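Local structure of 15-O-acetyltransferase (Fusarium sporotrichioides, 3FOT) at residues M268-G273 with A496-A501; I441-I446 with S482-S487. The protein transfers an acetyl group to the 15-oxygen of trichothecenes in the biosynthesis of fungal mycotoxins such as T-2 toxin. One frame throughout, in Å; residues are numbered along the deposited sequence.

Contact 1: residues M268-G273 with A496-A501. With SO4 (sulfate ion), chain I.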
ATOM      1  N   MET A 268      21.507   8.555  -4.392  1.00 22.07           N
ATOM      2  CA  MET A 268      21.231   8.641  -5.816  1.00 21.06           C
ATOM      3  C   MET A 268      20.881  10.059  -6.256  1.00 19.10           C
ATOM      4  O   MET A 268      20.010  10.705  -5.686  1.00 17.88           O
ATOM      5  CB  MET A 268      20.096   7.713  -6.190  1.00 20.58           C
ATOM      6  CG  MET A 268      19.755   7.761  -7.648  1.00 22.49           C
ATOM      7  SD  MET A 268      18.568   6.484  -8.050  1.00 23.61           S
ATOM      8  CE  MET A 268      19.611   4.999  -7.895  1.00 23.95           C
ATOM      9  N   LYS A 269      21.559  10.533  -7.292  1.00 17.56           N
ATOM     10  CA  LYS A 269      21.247  11.859  -7.820  1.00 17.05           C
ATOM     11  C   LYS A 269      19.866  11.885  -8.471  1.00 16.18           C
ATOM     12  O   LYS A 269      19.455  10.914  -9.110  1.00 15.56           O
ATOM     13  CB  LYS A 269      22.313  12.287  -8.825  1.00 17.49           C
ATOM     14  CG  LYS A 269      23.626  12.633  -8.172  1.00 21.38           C
ATOM     15  CD  LYS A 269      24.682  13.042  -9.190  1.00 26.30           C
ATOM     16  CE  LYS A 269      26.065  13.113  -8.542  1.00 30.29           C
ATOM     17  NZ  LYS A 269      26.038  13.900  -7.271  1.00 32.95           N
ATOM     18  N   PHE A 270      19.165  13.006  -8.312  1.00 15.15           N
ATOM     19  CA  PHE A 270      17.891  13.236  -8.982  1.00 16.09           C
ATOM     20  C   PHE A 270      17.820  14.669  -9.479  1.00 16.76           C
ATOM     21  O   PHE A 270      18.586  15.532  -9.039  1.00 16.84           O
ATOM     22  CB  PHE A 270      16.688  12.898  -8.088  1.00 15.42           C
ATOM     23  CG  PHE A 270      16.498  13.835  -6.930  1.00 14.35           C
ATOM     24  CD1 PHE A 270      15.765  15.017  -7.085  1.00 14.72           C
ATOM     25  CD2 PHE A 270      17.007  13.512  -5.672  1.00 14.36           C
ATOM     26  CE1 PHE A 270      15.587  15.890  -6.008  1.00 13.94           C
ATOM     27  CE2 PHE A 270      16.840  14.368  -4.590  1.00 15.86           C
ATOM     28  CZ  PHE A 270      16.130  15.562  -4.752  1.00 14.10           C
ATOM     29  N   GLN A 271      16.909  14.916 -10.404  1.00 17.66           N
ATOM     30  CA  GLN A 271      16.743  16.261 -10.937  1.00 18.35           C
ATOM     31  C   GLN A 271      15.593  16.895 -10.184  1.00 17.93           C
ATOM     32  O   GLN A 271      14.563  16.268 -10.021  1.00 16.98           O
ATOM     33  CB  GLN A 271      16.493  16.220 -12.449  1.00 18.99           C
ATOM     34  CG  GLN A 271      17.587  15.405 -13.143  1.00 22.41           C
ATOM     35  CD  GLN A 271      17.550  15.477 -14.633  1.00 27.02           C
ATOM     36  OE1 GLN A 271      17.100  14.540 -15.303  1.00 30.87           O
ATOM     37  NE2 GLN A 271      18.040  16.580 -15.179  1.00 29.67           N
ATOM     38  N   PRO A 272      15.775  18.136  -9.691  1.00 17.84           N
ATOM     39  CA  PRO A 272      14.742  18.745  -8.868  1.00 17.55           C
ATOM     40  C   PRO A 272      13.461  19.067  -9.639  1.00 17.22           C
ATOM     41  O   PRO A 272      13.494  19.252 -10.853  1.00 16.86           O
ATOM     42  CB  PRO A 272      15.383  20.058  -8.408  1.00 17.75           C
ATOM     43  CG  PRO A 272      16.387  20.361  -9.432  1.00 17.50           C
ATOM     44  CD  PRO A 272      16.928  19.040  -9.880  1.00 18.65           C
ATOM     45  N   GLY A 273      12.360  19.159  -8.906  1.00 17.05           N
ATOM     46  CA  GLY A 273      11.076  19.535  -9.474  1.00 17.64           C
ATOM     47  C   GLY A 273       9.959  18.604  -9.051  1.00 18.47           C
ATOM     48  O   GLY A 273      10.161  17.710  -8.224  1.00 17.79           O
ATOM     49  N   ALA A 496       9.458  14.139 -12.859  1.00 15.09           N
ATOM     50  CA  ALA A 496      10.290  15.337 -12.804  1.00 16.34           C
ATOM     51  C   ALA A 496      11.718  14.986 -12.384  1.00 16.11           C
ATOM     52  O   ALA A 496      12.672  15.692 -12.744  1.00 16.54           O
ATOM     53  CB  ALA A 496       9.712  16.325 -11.836  1.00 15.69           C
ATOM     54  N   ASN A 497      11.853  13.898 -11.623  1.00 15.65           N
ATOM     55  CA  ASN A 497      13.098  13.622 -10.894  1.00 16.00           C
ATOM     56  C   ASN A 497      14.009  12.593 -11.563  1.00 15.96           C
ATOM     57  O   ASN A 497      15.238  12.599 -11.341  1.00 16.76           O
ATOM     58  CB  ASN A 497      12.788  13.202  -9.452  1.00 16.24           C
ATOM     59  CG  ASN A 497      11.877  14.177  -8.736  1.00 16.15           C
ATOM     60  OD1 ASN A 497      10.908  13.765  -8.105  1.00 14.99           O
ATOM     61  ND2 ASN A 497      12.169  15.487  -8.845  1.00 14.43           N
ATOM     62  N   TYR A 498      13.408  11.707 -12.356  1.00 15.91           N
ATOM     63  CA  TYR A 498      14.135  10.677 -13.076  1.00 15.81           C
ATOM     64  C   TYR A 498      13.553  10.475 -14.465  1.00 16.96           C
ATOM     65  O   TYR A 498      12.385  10.749 -14.710  1.00 16.16           O
ATOM     66  CB  TYR A 498      14.033   9.331 -12.340  1.00 15.76           C
ATOM     67  CG  TYR A 498      14.513   9.398 -10.929  1.00 13.49           C
ATOM     68  CD1 TYR A 498      15.858   9.136 -10.613  1.00 15.26           C
ATOM     69  CD2 TYR A 498      13.635   9.721  -9.903  1.00 11.10           C
ATOM     70  CE1 TYR A 498      16.304   9.196  -9.300  1.00 13.48           C
ATOM     71  CE2 TYR A 498      14.075   9.781  -8.582  1.00 12.61           C
ATOM     72  CZ  TYR A 498      15.402   9.519  -8.290  1.00 13.93           C
ATOM     73  OH  TYR A 498      15.844   9.590  -6.987  1.00 13.05           O
ATOM     74  N   THR A 499      14.380   9.963 -15.359  1.00 18.08           N
ATOM     75  CA  THR A 499      13.873   9.479 -16.639  1.00 19.34           C
ATOM     76  C   THR A 499      13.397   8.038 -16.468  1.00 19.28           C
ATOM     77  O   THR A 499      13.852   7.331 -15.560  1.00 18.40           O
ATOM     78  CB  THR A 499      14.941   9.530 -17.751  1.00 19.61           C
ATOM     79  OG1 THR A 499      15.993   8.607 -17.458  1.00 21.25           O
ATOM     80  CG2 THR A 499      15.528  10.943 -17.871  1.00 20.78           C
ATOM     81  N   GLU A 500      12.483   7.607 -17.327  1.00 18.55           N
ATOM     82  CA  GLU A 500      12.036   6.213 -17.289  1.00 18.96           C
ATOM     83  C   GLU A 500      13.216   5.272 -17.542  1.00 18.49           C
ATOM     84  O   GLU A 500      13.324   4.215 -16.904  1.00 17.64           O
ATOM     85  CB  GLU A 500      10.889   5.970 -18.277  1.00 18.95           C
ATOM     86  CG  GLU A 500      10.215   4.602 -18.134  1.00 20.33           C
ATOM     87  CD  GLU A 500       9.253   4.286 -19.261  0.70 21.67           C
ATOM     88  OE1 GLU A 500       9.268   4.978 -20.309  0.70 25.25           O
ATOM     89  OE2 GLU A 500       8.483   3.327 -19.101  0.70 24.68           O
ATOM     90  N   ALA A 501      14.096   5.655 -18.469  1.00 17.66           N
ATOM     91  CA  ALA A 501      15.258   4.834 -18.796  1.00 18.28           C
ATOM     92  C   ALA A 501      16.165   4.583 -17.603  1.00 18.15           C
ATOM     93  O   ALA A 501      16.623   3.457 -17.401  1.00 17.39           O
ATOM     94  CB  ALA A 501      16.060   5.452 -19.919  1.00 18.34           C
TER
HETATM   95  S   SO4 I 527      11.459  10.410 -19.765  1.00 45.34           S
HETATM   96  O1  SO4 I 527      12.483   9.922 -20.686  1.00 44.94           O
HETATM   97  O2  SO4 I 527      10.243  10.761 -20.510  1.00 45.08           O
HETATM   98  O3  SO4 I 527      11.135   9.355 -18.811  1.00 43.54           O
HETATM   99  O4  SO4 I 527      12.007  11.584 -19.082  1.00 43.80           O
HETATM  100  O   HOH W   1      12.820  18.231 -13.137  1.00 20.74           O

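Contact 2: residues I441-I446 with S482-S487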
ATOM      1  N   ILE A 441       2.764 -11.269   0.266  1.00 16.75           N
ATOM      2  CA  ILE A 441       2.057 -12.244  -0.564  1.00 15.62           C
ATOM      3  C   ILE A 441       0.569 -11.907  -0.656  1.00 14.34           C
ATOM      4  O   ILE A 441      -0.130 -11.907   0.349  1.00 13.82           O
ATOM      5  CB  ILE A 441       2.272 -13.648   0.018  1.00 15.98           C
ATOM      6  CG1 ILE A 441       3.776 -13.976  -0.021  1.00 17.03           C
ATOM      7  CG2 ILE A 441       1.420 -14.688  -0.719  1.00 16.12           C
ATOM      8  CD1 ILE A 441       4.155 -15.257   0.693  1.00 20.39           C
ATOM      9  N   ASN A 442       0.098 -11.629  -1.869  1.00 13.36           N
ATOM     10  CA  ASN A 442      -1.245 -11.110  -2.062  1.00 12.13           C
ATOM     11  C   ASN A 442      -2.335 -12.137  -1.753  1.00 12.82           C
ATOM     12  O   ASN A 442      -3.478 -11.762  -1.538  1.00 11.60           O
ATOM     13  CB  ASN A 442      -1.408 -10.525  -3.471  1.00 12.79           C
ATOM     14  CG  ASN A 442      -0.841  -9.135  -3.600  1.00 14.57           C
ATOM     15  OD1 ASN A 442      -0.065  -8.822  -4.534  1.00 16.07           O
ATOM     16  ND2 ASN A 442      -1.245  -8.275  -2.704  1.00 10.72           N
ATOM     17  N   GLU A 443      -1.973 -13.429  -1.702  1.00 11.79           N
ATOM     18  CA  GLU A 443      -2.941 -14.478  -1.344  1.00 12.07           C
ATOM     19  C   GLU A 443      -3.457 -14.355   0.092  1.00 12.56           C
ATOM     20  O   GLU A 443      -4.517 -14.912   0.434  1.00 12.94           O
ATOM     21  CB  GLU A 443      -2.324 -15.870  -1.570  1.00 12.76           C
ATOM     22  CG  GLU A 443      -2.429 -16.338  -3.036  1.00 12.07           C
ATOM     23  CD  GLU A 443      -1.253 -15.900  -3.921  1.00 12.41           C
ATOM     24  OE1 GLU A 443      -0.394 -15.081  -3.485  1.00 11.95           O
ATOM     25  OE2 GLU A 443      -1.176 -16.417  -5.057  1.00 13.15           O
ATOM     26  N   ARG A 444      -2.689 -13.659   0.938  1.00 12.34           N
ATOM     27  CA  ARG A 444      -3.127 -13.371   2.287  1.00 13.66           C
ATOM     28  C   ARG A 444      -4.443 -12.620   2.286  1.00 12.81           C
ATOM     29  O   ARG A 444      -5.214 -12.741   3.219  1.00 13.51           O
ATOM     30  CB  ARG A 444      -2.066 -12.551   3.047  1.00 12.68           C
ATOM     31  CG  ARG A 444      -0.738 -13.254   3.238  1.00 16.87           C
ATOM     32  CD  ARG A 444       0.160 -12.424   4.166  1.00 16.24           C
ATOM     33  NE  ARG A 444       0.675 -11.258   3.450  1.00 24.32           N
ATOM     34  CZ  ARG A 444       1.139 -10.142   4.015  1.00 27.51           C
ATOM     35  NH1 ARG A 444       1.128  -9.983   5.338  1.00 26.22           N
ATOM     36  NH2 ARG A 444       1.569  -9.163   3.233  1.00 29.02           N
ATOM     37  N   PHE A 445      -4.696 -11.838   1.234  1.00 12.08           N
ATOM     38  CA  PHE A 445      -5.785 -10.869   1.252  1.00 11.56           C
ATOM     39  C   PHE A 445      -6.829 -10.998   0.152  1.00 10.79           C
ATOM     40  O   PHE A 445      -7.971 -10.600   0.357  1.00 10.71           O
ATOM     41  CB  PHE A 445      -5.191  -9.466   1.160  1.00 12.30           C
ATOM     42  CG  PHE A 445      -4.052  -9.239   2.106  1.00 13.74           C
ATOM     43  CD1 PHE A 445      -4.215  -9.468   3.461  1.00 15.29           C
ATOM     44  CD2 PHE A 445      -2.818  -8.814   1.627  1.00 16.71           C
ATOM     45  CE1 PHE A 445      -3.162  -9.265   4.353  1.00 17.43           C
ATOM     46  CE2 PHE A 445      -1.745  -8.608   2.515  1.00 17.25           C
ATOM     47  CZ  PHE A 445      -1.936  -8.835   3.878  1.00 15.71           C
ATOM     48  N   ILE A 446      -6.427 -11.503  -1.013  1.00 10.05           N
ATOM     49  CA  ILE A 446      -7.288 -11.461  -2.222  1.00  9.63           C
ATOM     50  C   ILE A 446      -7.398 -12.881  -2.763  1.00  9.76           C
ATOM     51  O   ILE A 446      -6.391 -13.568  -2.880  1.00 10.00           O
ATOM     52  CB  ILE A 446      -6.694 -10.503  -3.281  1.00  9.46           C
ATOM     53  CG1 ILE A 446      -6.677  -9.075  -2.714  1.00 10.13           C
ATOM     54  CG2 ILE A 446      -7.455 -10.565  -4.614  1.00  9.48           C
ATOM     55  CD1 ILE A 446      -5.836  -8.095  -3.525  1.00  9.93           C
ATOM     56  N   SER A 482       3.824 -10.521  -4.249  1.00 12.47           N
ATOM     57  CA  SER A 482       3.767 -11.829  -4.851  1.00 10.79           C
ATOM     58  C   SER A 482       2.335 -12.191  -5.158  1.00 10.53           C
ATOM     59  O   SER A 482       1.437 -11.875  -4.380  1.00  8.78           O
ATOM     60  CB  SER A 482       4.330 -12.874  -3.888  1.00 12.23           C
ATOM     61  OG  SER A 482       4.333 -14.141  -4.528  1.00 14.91           O
ATOM     62  N   TRP A 483       2.138 -12.868  -6.285  1.00  9.23           N
ATOM     63  CA  TRP A 483       0.820 -13.436  -6.603  1.00  9.27           C
ATOM     64  C   TRP A 483       1.011 -14.683  -7.430  1.00  9.49           C
ATOM     65  O   TRP A 483       1.805 -14.663  -8.365  1.00  9.66           O
ATOM     66  CB  TRP A 483       0.047 -12.412  -7.385  1.00  8.86           C
ATOM     67  CG  TRP A 483      -1.343 -12.767  -7.786  1.00  9.25           C
ATOM     68  CD1 TRP A 483      -1.816 -12.877  -9.056  1.00  8.83           C
ATOM     69  CD2 TRP A 483      -2.448 -13.000  -6.916  1.00 10.02           C
ATOM     70  NE1 TRP A 483      -3.170 -13.187  -9.032  1.00  9.18           N
ATOM     71  CE2 TRP A 483      -3.575 -13.271  -7.730  1.00  8.44           C
ATOM     72  CE3 TRP A 483      -2.597 -13.027  -5.521  1.00  8.80           C
ATOM     73  CZ2 TRP A 483      -4.840 -13.541  -7.202  1.00  9.42           C
ATOM     74  CZ3 TRP A 483      -3.870 -13.305  -4.992  1.00 10.25           C
ATOM     75  CH2 TRP A 483      -4.974 -13.548  -5.841  1.00  8.63           C
ATOM     76  N   ARG A 484       0.313 -15.770  -7.070  1.00  9.08           N
ATOM     77  CA  ARG A 484       0.413 -17.041  -7.842  1.00 10.96           C
ATOM     78  C   ARG A 484       1.888 -17.460  -7.989  1.00 11.90           C
ATOM     79  O   ARG A 484       2.334 -17.919  -9.074  1.00 12.42           O
ATOM     80  CB  ARG A 484      -0.248 -16.923  -9.208  1.00 10.61           C
ATOM     81  CG  ARG A 484      -1.762 -16.710  -9.094  1.00 11.11           C
ATOM     82  CD  ARG A 484      -2.343 -16.480 -10.455  1.00 12.14           C
ATOM     83  NE  ARG A 484      -3.793 -16.315 -10.392  1.00 11.91           N
ATOM     84  CZ  ARG A 484      -4.676 -17.325 -10.384  1.00 13.30           C
ATOM     85  NH1 ARG A 484      -5.974 -17.052 -10.333  1.00 11.80           N
ATOM     86  NH2 ARG A 484      -4.272 -18.601 -10.459  1.00 12.86           N
ATOM     87  N   ASP A 485       2.602 -17.309  -6.874  1.00 12.21           N
ATOM     88  CA  ASP A 485       4.031 -17.680  -6.713  1.00 13.85           C
ATOM     89  C   ASP A 485       5.005 -16.878  -7.572  1.00 13.58           C
ATOM     90  O   ASP A 485       6.172 -17.269  -7.705  1.00 13.57           O
ATOM     91  CB  ASP A 485       4.266 -19.167  -6.987  1.00 15.12           C
ATOM     92  CG  ASP A 485       3.782 -20.051  -5.867  1.00 18.93           C
ATOM     93  OD1 ASP A 485       3.931 -19.679  -4.679  1.00 23.05           O
ATOM     94  OD2 ASP A 485       3.288 -21.138  -6.200  1.00 24.45           O
ATOM     95  N   ALA A 486       4.543 -15.779  -8.156  1.00 12.04           N
ATOM     96  CA  ALA A 486       5.418 -14.915  -8.933  1.00 12.12           C
ATOM     97  C   ALA A 486       5.609 -13.597  -8.202  1.00 12.76           C
ATOM     98  O   ALA A 486       4.625 -12.959  -7.822  1.00 12.13           O
ATOM     99  CB  ALA A 486       4.836 -14.671 -10.321  1.00 12.32           C
ATOM    100  N   SER A 487       6.869 -13.182  -8.041  1.00 11.78           N
ATOM    101  CA  SER A 487       7.195 -11.890  -7.412  1.00 11.75           C
ATOM    102  C   SER A 487       7.232 -10.769  -8.441  1.00 11.72           C
ATOM    103  O   SER A 487       7.812 -10.914  -9.514  1.00 12.17           O
ATOM    104  CB  SER A 487       8.539 -11.966  -6.663  1.00 10.63           C
ATOM    105  OG  SER A 487       8.463 -12.917  -5.604  1.00 14.09           O
TER
HETATM  106  O   HOH W   2       2.105 -15.786  -4.278  1.00 13.68           O

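Contact 1: residues M268-G273 with A496-A501
Asn497 and Gln271 pair at the middle of this contact. Gln271 N donates to Asn497 O, 3.0 Å away, in a nearly straight bond (176°). The side chain of Asn497 then works back toward the other loop. Its CB lies 3.6 Å from Gln271 O and also comes near Phe270 CB. With chi1 at -52°, CG stands anti to the carbonyl carbon and beside the backbone N, again close to Gln271 O. At the tip, OD1 has Gly273 O as its nearest atom across the contact, a loose approach without a hydrogen bond. The other tip atom, ND2, gives two hydrogen bonds. Asn497 ND2 donates to Gln271 O at 2.8 Å, in the plane of that carbonyl. Asn497 ND2 also donates to Gly273 O at 3.1 Å, from well above that carbonyl plane. Both acceptors lie close to the amide plane of Asn497. The Phe270 side chain lies alongside, pointing the same way, with its ring turned 75° from the amide. Ala496 CB packs on Gly273 C at 3.6 Å, and a water donates to both Pro272 O and Ala496 O.

Farther along, Phe270 CB sits 3.6 Å from Tyr498 CZ. Met268 SD makes an oblique Met-aromatic contact, 3.7 Å from Tyr498 CE1. The Tyr498 hydroxyl bonds to Pro474 O.

The polar half of the contact rests on backbone groups and one buried carboxamide. Two acceptors engage ND2, which should fix the rotation of the amide. The loop before strand 277-283 is thus tied to the residues leading into helix 500-516 by both hydrogen bonds and apolar packing.

Contact 2: residues I441-I446 with S482-S487
A parallel beta bridge between Ile441 and Ser482 joins the two segments, where the edge strand 435-441 runs out beside strand 477-483. Ser482 O accepts from Asn442 N at 2.9 Å, and Ile441 CG1 meets Ser482 CB on one face of the sheet. Beyond the bridge the first chain leaves the sheet in a short 3-10 turn, 442-444. This turn brings the carboxylate of Glu443 to the indole of Trp483.

Glu443 bends at chi2 (88°). Its side chain crosses the indole obliquely, the carboxylate and ring planes 31° apart. Glu443 OE2 stands 3.6 Å above the plane of the Trp483 ring, offset toward the rim. Glu443 OE2 uses its syn lone pair to accept from Arg484 N at 2.6 Å, and it also bonds to NE2 of His448. OE1 takes a hydrogen bond from a water. That water also bonds to Ser482 OG and accepts from Asp485 N, so OE2 holds the turn directly and OE1 reaches it through the water.

The six-membered part of the indole (CE3, CZ3, CH2) meets residues 442-446. Asn442 CB approaches Trp483 CE3 to 3.4 Å. Ile446 O lies in the ring plane at the edge, 3.3 Å from Trp483 CH2. NE1 points elsewhere, to Val462 O of strand 457-469.

Arg484 and Asp485 are the corner of a type I' turn. Trp483 and Ala486 bond to each other in both directions, N to O. This is a two-residue beta hairpin linking strands 477-483 and 486-494, with a glutamate from the neighbouring edge chain bound to its loop.

How the contacts relate
The centres of contact 1 and contact 2 are 31 Å apart, and their nearest atoms are about 17 Å apart, so they do not touch. Along the chain the order is 268-273, 441-446, 482-487, 496-501, with both halves of contact 2 between those of contact 1. They share one mixed sheet, ordered 277-283, 486-494, 477-483, 435-441. Strand 486-494 starts in the hairpin of contact 2 and leads to contact 1, at the start of helix 500-516. Contact 2 joins the end of edge strand 435-441 to the hairpin. Contact 1 joins the loop before the other edge strand, 277-283, to the residues after strand 486-494. Both lie away from the substrate-binding His414.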